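Local coordinates for protein phthiocerol synthesis polyketide synthase type I PpsC (Mycobacterium tuberculosis, PDB 7AHB) that takes part in building the phthiocerol lipid chain as a modular polyketide synthase, its acyltransferase domain probably selecting and loading the extender unit, at residues Gly89-Arg94 with Ile106-Leu111. Residues are numbered along the deposited sequence; the frame is centred on the assembly and turned at random.
Sequences GGFSLR and IEQIQL. With SCN (thiocyanate ion), chain M.
S92 OG, one residue beyond the F91 ring that meets Q108 and L111, is held by two partners, E82 OE2 and the backbone N of D95: it is hydrogen-bonded to the carboxylate and accepts a hydrogen bond from D95 N, so the serine is the N-cap of helix 93-98. With OG anti to the backbone N (chi1 168°), the hydroxyl sits beside the carbonyl carbon, turned toward the new helix. E82 also receives a hydrogen bond from R94 N through OE1, tying the first turn to the preceding helix. The example illustrates how a polar cap can anchor one end of a short linker while an aromatic side chain docks the linker against another helix. No hydrogen bond joins the two segments. F91 instead places CE1 4.0 Å from L111 CB, and its CD2 lies 3.9 Å from Q108 CG. The Q108 amide is inclined 45° to the ring, and its NE2 is 3.9 Å from F91 CB; the amide's OE1 turns back to accept a hydrogen bond from V104 N, which helps hold the amide where its side chain crosses the phenylalanine obliquely. At G89, CA is 4.3 Å from L111 CD1, and G90 then leaves the helix with positive phi. On the outer side, R94 NH2 donates to the N atom of a thiocyanate ion, probably from the crystallisation liquor, at 3.3 Å. Helix 72-89 packs against the turn, with F85 edge-to-face against F91 and L93 resting on I78, while helix 106-126 flanks the ring and itself leans on helix 153-167 through E107 and Q110.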
loop_
_atom_site.group_PDB
_atom_site.type_symbol
_atom_site.label_atom_id
_atom_site.label_comp_id
_atom_site.label_asym_id
_atom_site.label_seq_id
_atom_site.Cartn_x
_atom_site.Cartn_y
_atom_site.Cartn_z
ATOM N N GLY A 89 -6.950 -4.075 -18.744
ATOM C CA GLY A 89 -5.554 -4.419 -18.547
ATOM C C GLY A 89 -4.986 -5.489 -19.460
ATOM O O GLY A 89 -3.794 -5.808 -19.370
ATOM N N GLY A 90 -5.820 -6.049 -20.340
ATOM C CA GLY A 90 -5.394 -7.118 -21.214
ATOM C C GLY A 90 -4.743 -8.291 -20.502
ATOM O O GLY A 90 -4.040 -9.091 -21.131
ATOM N N PHE A 91 -4.989 -8.417 -19.199
ATOM C CA PHE A 91 -4.312 -9.383 -18.342
ATOM C C PHE A 91 -5.366 -10.012 -17.447
ATOM O O PHE A 91 -6.367 -9.377 -17.110
ATOM C CB PHE A 91 -3.141 -8.686 -17.575
ATOM C CG PHE A 91 -3.293 -8.640 -16.081
ATOM C CD1 PHE A 91 -4.308 -7.900 -15.478
ATOM C CD2 PHE A 91 -2.395 -9.311 -15.272
ATOM C CE1 PHE A 91 -4.436 -7.860 -14.088
ATOM C CE2 PHE A 91 -2.505 -9.266 -13.897
ATOM C CZ PHE A 91 -3.517 -8.544 -13.302
ATOM N N SER A 92 -5.173 -11.293 -17.141
ATOM C CA SER A 92 -6.118 -12.050 -16.329
ATOM C C SER A 92 -5.526 -12.290 -14.945
ATOM O O SER A 92 -4.592 -13.074 -14.788
ATOM C CB SER A 92 -6.475 -13.367 -17.007
ATOM O OG SER A 92 -7.164 -14.203 -16.106
ATOM N N LEU A 93 -6.070 -11.614 -13.934
ATOM C CA LEU A 93 -5.649 -11.901 -12.570
ATOM C C LEU A 93 -6.060 -13.305 -12.156
ATOM O O LEU A 93 -5.306 -13.996 -11.456
ATOM C CB LEU A 93 -6.240 -10.868 -11.605
ATOM C CG LEU A 93 -5.841 -11.111 -10.144
ATOM C CD1 LEU A 93 -4.341 -11.235 -9.975
ATOM C CD2 LEU A 93 -6.380 -9.983 -9.233
ATOM N N ARG A 94 -7.268 -13.731 -12.552
ATOM C CA ARG A 94 -7.719 -15.086 -12.249
ATOM C C ARG A 94 -6.714 -16.130 -12.732
ATOM O O ARG A 94 -6.374 -17.068 -11.999
ATOM C CB ARG A 94 -9.099 -15.311 -12.880
ATOM C CG ARG A 94 -9.719 -16.651 -12.612
ATOM C CD ARG A 94 -11.184 -16.744 -13.131
ATOM N NE ARG A 94 -11.833 -17.941 -12.596
ATOM C CZ ARG A 94 -11.713 -19.151 -13.133
ATOM N NH1 ARG A 94 -12.300 -20.196 -12.585
ATOM N NH2 ARG A 94 -10.976 -19.318 -14.211
ATOM N N ILE A 106 5.648 -3.234 -14.547
ATOM C CA ILE A 106 5.005 -2.390 -13.537
ATOM C C ILE A 106 3.488 -2.421 -13.692
ATOM O O ILE A 106 2.751 -2.309 -12.706
ATOM C CB ILE A 106 5.556 -0.948 -13.623
ATOM C CG1 ILE A 106 7.073 -0.976 -13.477
ATOM C CG2 ILE A 106 4.936 -0.071 -12.583
ATOM C CD1 ILE A 106 7.691 0.377 -13.115
ATOM N N GLU A 107 2.990 -2.531 -14.920
ATOM C CA GLU A 107 1.540 -2.516 -15.108
ATOM C C GLU A 107 0.909 -3.761 -14.496
ATOM O O GLU A 107 -0.063 -3.670 -13.741
ATOM C CB GLU A 107 1.208 -2.417 -16.598
ATOM C CG GLU A 107 1.424 -1.018 -17.178
ATOM C CD GLU A 107 1.448 -1.007 -18.689
ATOM O OE1 GLU A 107 0.498 -0.499 -19.294
ATOM O OE2 GLU A 107 2.424 -1.511 -19.271
ATOM N N GLN A 108 1.433 -4.949 -14.836
ATOM C CA GLN A 108 0.899 -6.171 -14.231
ATOM C C GLN A 108 1.083 -6.176 -12.713
ATOM O O GLN A 108 0.185 -6.599 -11.965
ATOM C CB GLN A 108 1.551 -7.405 -14.855
ATOM C CG GLN A 108 1.001 -7.725 -16.236
ATOM C CD GLN A 108 1.341 -9.122 -16.688
ATOM O OE1 GLN A 108 2.155 -9.802 -16.054
ATOM N NE2 GLN A 108 0.683 -9.584 -17.772
ATOM N N ILE A 109 2.241 -5.708 -12.239
ATOM C CA ILE A 109 2.513 -5.682 -10.799
ATOM C C ILE A 109 1.506 -4.793 -10.065
ATOM O O ILE A 109 0.926 -5.192 -9.049
ATOM C CB ILE A 109 3.967 -5.232 -10.541
ATOM C CG1 ILE A 109 4.933 -6.357 -10.929
ATOM C CG2 ILE A 109 4.164 -4.842 -9.106
ATOM C CD1 ILE A 109 6.408 -5.934 -10.962
ATOM N N GLN A 110 1.307 -3.567 -10.546
ATOM C CA GLN A 110 0.394 -2.653 -9.861
ATOM C C GLN A 110 -1.063 -3.111 -9.985
ATOM O O GLN A 110 -1.835 -3.055 -9.008
ATOM C CB GLN A 110 0.566 -1.229 -10.418
ATOM C CG GLN A 110 1.885 -0.542 -10.024
ATOM C CD GLN A 110 1.780 1.021 -10.066
ATOM O OE1 GLN A 110 0.667 1.612 -10.129
ATOM N NE2 GLN A 110 2.945 1.689 -10.009
ATOM N N LEU A 111 -1.467 -3.530 -11.182
ATOM C CA LEU A 111 -2.842 -3.984 -11.377
ATOM C C LEU A 111 -3.128 -5.239 -10.552
ATOM O O LEU A 111 -4.178 -5.342 -9.901
ATOM C CB LEU A 111 -3.094 -4.245 -12.862
ATOM C CG LEU A 111 -3.306 -3.004 -13.725
ATOM C CD1 LEU A 111 -3.195 -3.308 -15.188
ATOM C CD2 LEU A 111 -4.690 -2.401 -13.353
HETATM S S SCN M . -10.436 -14.579 -17.672
HETATM C C SCN M . -10.096 -16.150 -16.858
HETATM N N SCN M . -9.864 -17.151 -16.366
#